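Local coordinates for GCN5-related N-acetyltransferase (Kribbella flavida, PDB 4IUS), which probably transfers an acyl group, most likely acetyl, as a member of the GCN5-related N-acetyltransferase family, at residues R9-R20 with T179-E187; M98-V109 with Y241-D252. The protein carries 1 engineered substitution. One frame throughout, in Å; residues are numbered along the deposited sequence.

Contact 1 (R9-R20 with T179-E187). With EDO (1,2-ethanediol), chain E; SO4 (sulfate ion), chain C; SO4 (sulfate ion), chain D.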
# COMPACT_ATOMS: atom_id res chain seq x y z
N ARG A 9 -3.55 -4.02 -13.52
CA ARG A 9 -3.57 -5.21 -12.67
C ARG A 9 -3.42 -4.81 -11.20
O ARG A 9 -4.14 -5.31 -10.34
CB ARG A 9 -2.48 -6.15 -13.10
CG ARG A 9 -2.50 -7.42 -12.30
CD ARG A 9 -1.43 -8.39 -12.70
NE ARG A 9 -1.43 -9.53 -11.79
CZ ARG A 9 -0.41 -10.36 -11.66
NH1 ARG A 9 0.70 -10.20 -12.37
NH2 ARG A 9 -0.48 -11.31 -10.75
N ILE A 10 -2.49 -3.90 -10.91
CA ILE A 10 -2.24 -3.47 -9.56
C ILE A 10 -3.44 -2.71 -9.01
O ILE A 10 -3.92 -2.98 -7.90
CB ILE A 10 -0.98 -2.62 -9.46
CG1 ILE A 10 0.26 -3.54 -9.68
CG2 ILE A 10 -0.90 -1.89 -8.12
CD1 ILE A 10 1.57 -2.78 -9.82
N ALA A 11 -3.99 -1.79 -9.79
CA ALA A 11 -5.16 -1.02 -9.33
C ALA A 11 -6.35 -1.93 -9.05
O ALA A 11 -7.07 -1.76 -8.07
CB ALA A 11 -5.51 0.07 -10.33
N SER A 12 -6.59 -2.89 -9.92
CA SER A 12 -7.69 -3.81 -9.77
C SER A 12 -7.51 -4.70 -8.52
O SER A 12 -8.47 -4.95 -7.80
CB SER A 12 -7.87 -4.68 -11.03
OG SER A 12 -8.36 -3.94 -12.12
N ALA A 13 -6.30 -5.16 -8.29
CA ALA A 13 -6.01 -5.97 -7.13
C ALA A 13 -6.15 -5.15 -5.86
O ALA A 13 -6.64 -5.68 -4.83
CB ALA A 13 -4.61 -6.57 -7.22
N GLN A 14 -5.73 -3.89 -5.88
CA GLN A 14 -5.91 -3.03 -4.73
C GLN A 14 -7.40 -2.91 -4.38
O GLN A 14 -7.80 -3.03 -3.23
CB GLN A 14 -5.30 -1.66 -5.00
CG GLN A 14 -5.33 -0.72 -3.82
CD GLN A 14 -4.86 0.64 -4.25
OE1 GLN A 14 -3.73 1.02 -3.98
NE2 GLN A 14 -5.69 1.35 -5.00
N LEU A 15 -8.22 -2.66 -5.39
CA LEU A 15 -9.66 -2.56 -5.17
C LEU A 15 -10.23 -3.85 -4.58
O LEU A 15 -10.99 -3.82 -3.62
CB LEU A 15 -10.37 -2.18 -6.44
CG LEU A 15 -11.88 -2.07 -6.43
CD1 LEU A 15 -12.41 -1.10 -5.39
CD2 LEU A 15 -12.40 -1.75 -7.83
N GLN A 16 -9.86 -4.97 -5.18
CA GLN A 16 -10.32 -6.28 -4.72
C GLN A 16 -9.98 -6.48 -3.24
O GLN A 16 -10.80 -6.97 -2.45
CB GLN A 16 -9.69 -7.38 -5.59
CG GLN A 16 -10.15 -8.79 -5.29
CD GLN A 16 -9.46 -9.83 -6.14
OE1 GLN A 16 -8.89 -9.53 -7.20
NE2 GLN A 16 -9.51 -11.06 -5.69
N GLY A 17 -8.77 -6.05 -2.83
CA GLY A 17 -8.38 -6.15 -1.41
C GLY A 17 -9.18 -5.22 -0.51
O GLY A 17 -9.67 -5.63 0.56
N LEU A 18 -9.36 -4.00 -0.97
CA LEU A 18 -10.00 -2.98 -0.14
C LEU A 18 -11.45 -3.30 0.15
O LEU A 18 -11.96 -3.01 1.24
CB LEU A 18 -9.91 -1.61 -0.78
CG LEU A 18 -8.52 -0.96 -0.77
CD1 LEU A 18 -8.48 0.23 -1.73
CD2 LEU A 18 -8.07 -0.51 0.63
N VAL A 19 -12.16 -3.85 -0.84
CA VAL A 19 -13.59 -4.09 -0.69
C VAL A 19 -13.92 -5.22 0.27
O VAL A 19 -15.05 -5.33 0.71
CB VAL A 19 -14.32 -4.34 -2.03
CG1 VAL A 19 -14.21 -3.17 -2.99
CG2 VAL A 19 -13.89 -5.63 -2.69
N ARG A 20 -12.94 -6.06 0.62
CA ARG A 20 -13.21 -7.13 1.57
C ARG A 20 -13.65 -6.60 2.93
O ARG A 20 -14.29 -7.35 3.66
CB ARG A 20 -12.00 -8.04 1.74
CG ARG A 20 -11.58 -8.75 0.47
CD ARG A 20 -10.29 -9.51 0.71
NE ARG A 20 -9.89 -10.30 -0.46
CZ ARG A 20 -8.64 -10.42 -0.94
NH1 ARG A 20 -7.62 -9.78 -0.38
NH2 ARG A 20 -8.41 -11.20 -1.97
N THR A 179 0.47 -7.54 2.19
CA THR A 179 -0.96 -7.57 2.24
C THR A 179 -1.53 -8.89 1.75
O THR A 179 -0.88 -9.63 1.03
CB THR A 179 -1.60 -6.41 1.44
OG1 THR A 179 -1.29 -6.62 0.06
CG2 THR A 179 -1.10 -5.07 1.91
N ALA A 180 -2.78 -9.15 2.13
CA ALA A 180 -3.51 -10.27 1.59
C ALA A 180 -3.43 -10.26 0.07
O ALA A 180 -3.64 -9.23 -0.59
CB ALA A 180 -4.96 -10.21 2.04
N ILE A 181 -3.23 -11.43 -0.53
CA ILE A 181 -3.09 -11.55 -1.97
C ILE A 181 -4.46 -11.33 -2.61
O ILE A 181 -5.48 -11.78 -2.08
CB ILE A 181 -2.47 -12.91 -2.35
CG1 ILE A 181 -0.96 -12.95 -2.12
CG2 ILE A 181 -2.81 -13.29 -3.80
CD1 ILE A 181 -0.38 -12.69 -0.75
N ALA A 182 -4.46 -10.67 -3.76
CA ALA A 182 -5.63 -10.50 -4.61
C ALA A 182 -5.15 -10.68 -6.05
O ALA A 182 -4.28 -9.98 -6.49
CB ALA A 182 -6.26 -9.13 -4.39
N ASP A 183 -5.72 -11.63 -6.80
CA ASP A 183 -5.28 -11.88 -8.18
C ASP A 183 -3.76 -12.05 -8.28
O ASP A 183 -3.12 -11.55 -9.21
CB ASP A 183 -5.70 -10.73 -9.16
CG ASP A 183 -5.24 -10.96 -10.61
OD1 ASP A 183 -5.45 -12.09 -11.14
OD2 ASP A 183 -4.67 -10.02 -11.27
N GLY A 184 -3.18 -12.74 -7.31
CA GLY A 184 -1.74 -12.98 -7.31
C GLY A 184 -0.87 -11.79 -6.89
O GLY A 184 0.35 -11.90 -6.86
N VAL A 185 -1.49 -10.67 -6.57
CA VAL A 185 -0.79 -9.45 -6.26
C VAL A 185 -0.80 -9.21 -4.76
O VAL A 185 -1.81 -9.40 -4.09
CB VAL A 185 -1.43 -8.22 -6.98
CG1 VAL A 185 -0.60 -7.00 -6.71
CG2 VAL A 185 -1.59 -8.48 -8.46
N THR A 186 0.36 -8.80 -4.25
CA THR A 186 0.51 -8.31 -2.89
C THR A 186 1.23 -6.97 -2.90
O THR A 186 2.02 -6.71 -3.78
CB THR A 186 1.30 -9.32 -2.01
OG1 THR A 186 1.23 -8.91 -0.63
CG2 THR A 186 2.75 -9.45 -2.43
N GLU A 187 0.94 -6.14 -1.90
CA GLU A 187 1.68 -4.95 -1.58
C GLU A 187 2.60 -5.22 -0.41
O GLU A 187 2.12 -5.71 0.61
CB GLU A 187 0.74 -3.79 -1.27
CG GLU A 187 1.53 -2.51 -1.00
CD GLU A 187 0.74 -1.32 -0.47
OE1 GLU A 187 -0.47 -1.48 -0.29
OE2 GLU A 187 1.36 -0.24 -0.27
C1 EDO E . -2.57 -5.66 -2.82
O1 EDO E . -2.50 -4.66 -3.85
C2 EDO E . -3.67 -6.65 -3.18
O2 EDO E . -4.90 -6.32 -2.51
S SO4 C . -11.87 -12.29 -2.96
O1 SO4 C . -10.51 -12.85 -3.16
O2 SO4 C . -11.90 -11.49 -1.72
O3 SO4 C . -12.18 -11.33 -4.05
O4 SO4 C . -12.86 -13.37 -2.87
S SO4 D . -8.21 -14.36 -7.27
O1 SO4 D . -7.01 -14.85 -7.97
O2 SO4 D . -7.88 -13.34 -6.24
O3 SO4 D . -9.17 -13.76 -8.22
O4 SO4 D . -8.86 -15.53 -6.67
O HOH W 1 -5.73 -7.59 -10.69

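Contact 2 (M98-V109 with Y241-D252)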
# COMPACT_ATOMS: atom_id res chain seq x y z
N MSE A 98 -10.40 18.51 -5.80
CA MSE A 98 -9.36 17.79 -5.12
C MSE A 98 -7.99 18.42 -5.37
O MSE A 98 -7.81 19.19 -6.33
CB MSE A 98 -9.38 16.32 -5.48
CG MSE A 98 -10.70 15.66 -5.21
SE MSE A 98 -10.62 13.71 -5.06
CE MSE A 98 -10.07 13.54 -3.22
N THR A 99 -7.01 18.03 -4.56
CA THR A 99 -5.63 18.49 -4.70
C THR A 99 -4.72 17.26 -4.76
O THR A 99 -4.81 16.37 -3.91
CB THR A 99 -5.21 19.33 -3.48
OG1 THR A 99 -6.06 20.47 -3.42
CG2 THR A 99 -3.75 19.79 -3.58
N ILE A 100 -3.82 17.20 -5.73
CA ILE A 100 -2.80 16.17 -5.77
C ILE A 100 -1.71 16.56 -4.78
O ILE A 100 -1.05 17.59 -4.93
CB ILE A 100 -2.23 15.96 -7.20
CG1 ILE A 100 -3.30 15.43 -8.15
CG2 ILE A 100 -1.02 15.03 -7.14
CD1 ILE A 100 -2.94 15.50 -9.62
N VAL A 101 -1.53 15.73 -3.77
CA VAL A 101 -0.50 15.91 -2.77
C VAL A 101 0.83 15.26 -3.15
O VAL A 101 1.88 15.76 -2.81
CB VAL A 101 -1.05 15.40 -1.42
CG1 VAL A 101 0.02 15.33 -0.35
CG2 VAL A 101 -2.17 16.33 -0.96
N SER A 102 0.75 14.14 -3.86
CA SER A 102 1.94 13.40 -4.24
C SER A 102 1.63 12.48 -5.39
O SER A 102 0.47 12.11 -5.60
CB SER A 102 2.46 12.57 -3.09
OG SER A 102 1.53 11.58 -2.72
N ARG A 103 2.69 12.08 -6.10
CA ARG A 103 2.64 11.09 -7.15
C ARG A 103 3.73 10.09 -6.89
O ARG A 103 4.75 10.03 -7.58
CB ARG A 103 2.77 11.70 -8.54
CG ARG A 103 1.54 12.47 -8.95
CD ARG A 103 1.69 13.15 -10.30
NE ARG A 103 2.65 14.24 -10.22
CZ ARG A 103 3.15 14.89 -11.30
NH1 ARG A 103 2.79 14.54 -12.53
NH2 ARG A 103 4.02 15.87 -11.13
N PRO A 104 3.54 9.26 -5.88
CA PRO A 104 4.63 8.33 -5.55
C PRO A 104 4.80 7.23 -6.59
O PRO A 104 3.84 6.77 -7.19
CB PRO A 104 4.21 7.75 -4.22
CG PRO A 104 2.86 8.24 -3.91
CD PRO A 104 2.40 9.17 -4.96
N PRO A 105 6.03 6.75 -6.75
CA PRO A 105 6.26 5.69 -7.70
C PRO A 105 5.81 4.36 -7.14
O PRO A 105 5.99 4.09 -5.94
CB PRO A 105 7.77 5.76 -7.92
CG PRO A 105 8.28 6.24 -6.59
CD PRO A 105 7.24 7.19 -6.09
N LEU A 106 5.32 3.50 -8.02
CA LEU A 106 5.03 2.13 -7.66
C LEU A 106 6.11 1.26 -8.29
O LEU A 106 6.29 1.24 -9.51
CB LEU A 106 3.66 1.68 -8.16
CG LEU A 106 2.46 2.44 -7.64
CD1 LEU A 106 1.21 1.61 -7.95
CD2 LEU A 106 2.58 2.74 -6.14
N LEU A 107 6.85 0.58 -7.42
CA LEU A 107 7.93 -0.31 -7.79
C LEU A 107 7.42 -1.74 -7.68
O LEU A 107 6.61 -2.04 -6.81
CB LEU A 107 9.13 -0.16 -6.88
CG LEU A 107 9.70 1.27 -6.61
CD1 LEU A 107 10.98 1.21 -5.76
CD2 LEU A 107 9.86 2.13 -7.82
N ALA A 108 7.82 -2.61 -8.58
CA ALA A 108 7.30 -3.97 -8.59
C ALA A 108 8.38 -5.00 -8.89
O ALA A 108 9.39 -4.68 -9.51
CB ALA A 108 6.10 -4.15 -9.54
N VAL A 109 8.12 -6.24 -8.49
CA VAL A 109 9.05 -7.33 -8.74
C VAL A 109 8.24 -8.63 -8.85
O VAL A 109 7.18 -8.81 -8.23
CB VAL A 109 10.13 -7.45 -7.61
CG1 VAL A 109 9.53 -7.97 -6.28
CG2 VAL A 109 11.29 -8.34 -8.07
N TYR A 241 13.40 -4.82 -7.52
CA TYR A 241 12.24 -3.96 -7.77
C TYR A 241 12.59 -2.92 -8.82
O TYR A 241 13.70 -2.35 -8.82
CB TYR A 241 11.85 -3.25 -6.48
CG TYR A 241 10.96 -4.04 -5.52
CD1 TYR A 241 9.61 -3.97 -5.61
CD2 TYR A 241 11.51 -4.81 -4.51
CE1 TYR A 241 8.81 -4.71 -4.78
CE2 TYR A 241 10.71 -5.53 -3.64
CZ TYR A 241 9.36 -5.48 -3.77
OH TYR A 241 8.49 -6.15 -2.94
N GLU A 242 11.61 -2.62 -9.66
CA GLU A 242 11.76 -1.61 -10.70
C GLU A 242 10.51 -0.75 -10.74
O GLU A 242 9.42 -1.25 -10.50
CB GLU A 242 11.93 -2.25 -12.07
CG GLU A 242 13.15 -3.12 -12.23
CD GLU A 242 13.14 -3.72 -13.61
OE1 GLU A 242 13.30 -2.93 -14.54
OE2 GLU A 242 12.91 -4.96 -13.76
N PRO A 243 10.68 0.51 -11.12
CA PRO A 243 9.48 1.37 -11.28
C PRO A 243 8.60 0.89 -12.40
O PRO A 243 9.11 0.63 -13.50
CB PRO A 243 10.06 2.76 -11.56
CG PRO A 243 11.41 2.50 -12.01
CD PRO A 243 11.92 1.24 -11.41
N LYS A 244 7.30 0.77 -12.16
CA LYS A 244 6.37 0.25 -13.14
C LYS A 244 5.10 1.10 -13.30
O LYS A 244 4.39 0.93 -14.29
CB LYS A 244 5.98 -1.18 -12.79
CG LYS A 244 7.11 -2.19 -13.00
CD LYS A 244 7.42 -2.43 -14.48
CE LYS A 244 8.56 -3.34 -14.72
NZ LYS A 244 8.68 -3.41 -16.19
N ALA A 245 4.78 1.97 -12.35
CA ALA A 245 3.55 2.77 -12.43
C ALA A 245 3.70 3.98 -11.55
O ALA A 245 4.65 4.13 -10.79
CB ALA A 245 2.32 1.92 -12.05
N THR A 246 2.71 4.85 -11.63
CA THR A 246 2.71 6.13 -10.92
C THR A 246 1.44 6.19 -10.11
O THR A 246 0.35 6.22 -10.68
CB THR A 246 2.68 7.33 -11.93
OG1 THR A 246 3.70 7.16 -12.92
CG2 THR A 246 2.85 8.65 -11.21
N ALA A 247 1.53 6.21 -8.78
CA ALA A 247 0.38 6.45 -7.94
C ALA A 247 0.09 7.94 -7.91
O ALA A 247 0.97 8.77 -8.18
CB ALA A 247 0.64 5.90 -6.54
N VAL A 248 -1.14 8.27 -7.59
CA VAL A 248 -1.54 9.67 -7.42
C VAL A 248 -2.41 9.72 -6.16
O VAL A 248 -3.35 8.97 -6.05
CB VAL A 248 -2.39 10.18 -8.60
CG1 VAL A 248 -2.52 11.70 -8.45
CG2 VAL A 248 -1.70 9.88 -9.97
N HIS A 249 -2.01 10.54 -5.20
CA HIS A 249 -2.72 10.69 -3.92
C HIS A 249 -3.33 12.07 -3.90
O HIS A 249 -2.63 13.06 -4.03
CB HIS A 249 -1.77 10.51 -2.74
CG HIS A 249 -1.21 9.12 -2.61
ND1 HIS A 249 -0.44 8.75 -1.56
CD2 HIS A 249 -1.45 7.98 -3.34
CE1 HIS A 249 -0.12 7.45 -1.70
NE2 HIS A 249 -0.73 6.97 -2.78
N LEU A 250 -4.64 12.12 -3.76
CA LEU A 250 -5.44 13.34 -3.78
C LEU A 250 -6.22 13.52 -2.49
O LEU A 250 -6.69 12.54 -1.91
CB LEU A 250 -6.46 13.31 -4.93
CG LEU A 250 -5.89 13.06 -6.33
CD1 LEU A 250 -6.00 11.60 -6.79
CD2 LEU A 250 -6.58 14.00 -7.32
N GLY A 251 -6.39 14.76 -2.08
CA GLY A 251 -7.24 15.05 -0.96
C GLY A 251 -8.26 16.15 -1.23
O GLY A 251 -8.00 17.06 -2.01
N ASP A 252 -9.38 16.10 -0.54
CA ASP A 252 -10.35 17.18 -0.53
C ASP A 252 -9.84 18.34 0.31
O ASP A 252 -8.87 18.23 1.08
CB ASP A 252 -11.70 16.70 -0.00
CG ASP A 252 -12.70 16.44 -1.08
OD1 ASP A 252 -12.37 16.43 -2.27
OD2 ASP A 252 -13.87 16.17 -0.71
O HOH W 2 -8.47 19.93 -2.27

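Contact 1 (R9-R20 with T179-E187)
The helix that runs through 9-20 lies against the type I' turn A182-V185 that leads into strand 185-193, the backbones coming nearest at A13 and A182, whose CA atoms are 5.2 Å apart. A13 is the apolar centre: its CB meets V185 CB at 3.6 Å, while A182 CB rests by A13 O, which accepts a hydrogen bond from a bound 1,2-ethanediol. R9, with CG anti to the backbone N (chi1 -177°) and the chain extended to NE, reaches along V185 CG2 to the turn. Its NH2 donates to D183 O at 3.1 Å, nearly straight (172°) and in both the guanidinium and carbonyl planes; T221 OG1 also bonds this nitrogen. R9 NE forms a salt bridge to D183 OD2 (3.3 Å), whose hydrogen bond is weak, the two charged planes turned 68° apart, and a water links the same OD2 to R9 O. At the other helix end R20 NH2 donates to I181 O at 3.0 Å, tilted from the carbonyl plane, while R20 NE donates to O2 of a sulfate at 2.7 Å. Q16 NE2 and D183 N both donate to O2 of a second sulfate. Small apolar residues in the middle and arginines on backbone carbonyls at both flanks imply a close centre with a polar border able to hold anions, here sulfates probably from the crystallisation liquor.

Contact 2 (M98-V109 with Y241-D252)
Strands 99-109 and 242-251 form an antiparallel pair in the mixed sheet of this GNAT-family protein, interrupted by two classic beta bulges. At one, V101 and S102 both face H249: V101 N donates to H249 O, and H249 N returns a 177° bond to S102 O. At the other, L106 O accepts from two donors, K244 N at 2.9 Å nearly along the C=O axis and A245 N at 3.3 Å in the carbonyl plane. Side chains pack on both faces of the pair. P104 CG sits over one face of the H249 imidazole, a CH-pi contact 4.0 Å from the ring centroid, while H249 ND1 bonds R261 O. L106 CD2 meets A247 CB at 3.7 Å, and I100 CG1 lies beside L250 CD2 at 3.7 Å. V109 CG1, placed between the backbone N and carbonyl carbon (chi1 70°), stands over the Y241 ring, 3.7 Å from its centroid and 16° off the normal; the backbone of L107 meets the ring edge. Replacing Y241 by an alanine removes the ring, which would probably leave V109 CG1 without its facing surface and T211 OG1 without the phenol. Strand 78-82 flanks 242-251 and strand 222-225 flanks 99-109, while helix 89-95 packs on I100, V248 and L250.

Overall arrangement
The two contacts have centres about 16 Å apart and meet directly, I10 CG2 of contact 1 lying 4.1 Å from L106 CD1 of contact 2. Both reach the same eight-stranded mixed sheet: strand 222-225 is bordered by 99-109 on one side and 185-193 on the other, so it stands between the paired strands of contact 2 and the turn of contact 1. W224 on that strand touches I10 and V185 as well as L106. Along the chain the segments alternate, 9-20, 98-109, 179-187, 241-252. Contact 1 packs the N-terminal helix beside strand 185-193, while contact 2 pairs two strands that continue the same sheet through 222-225.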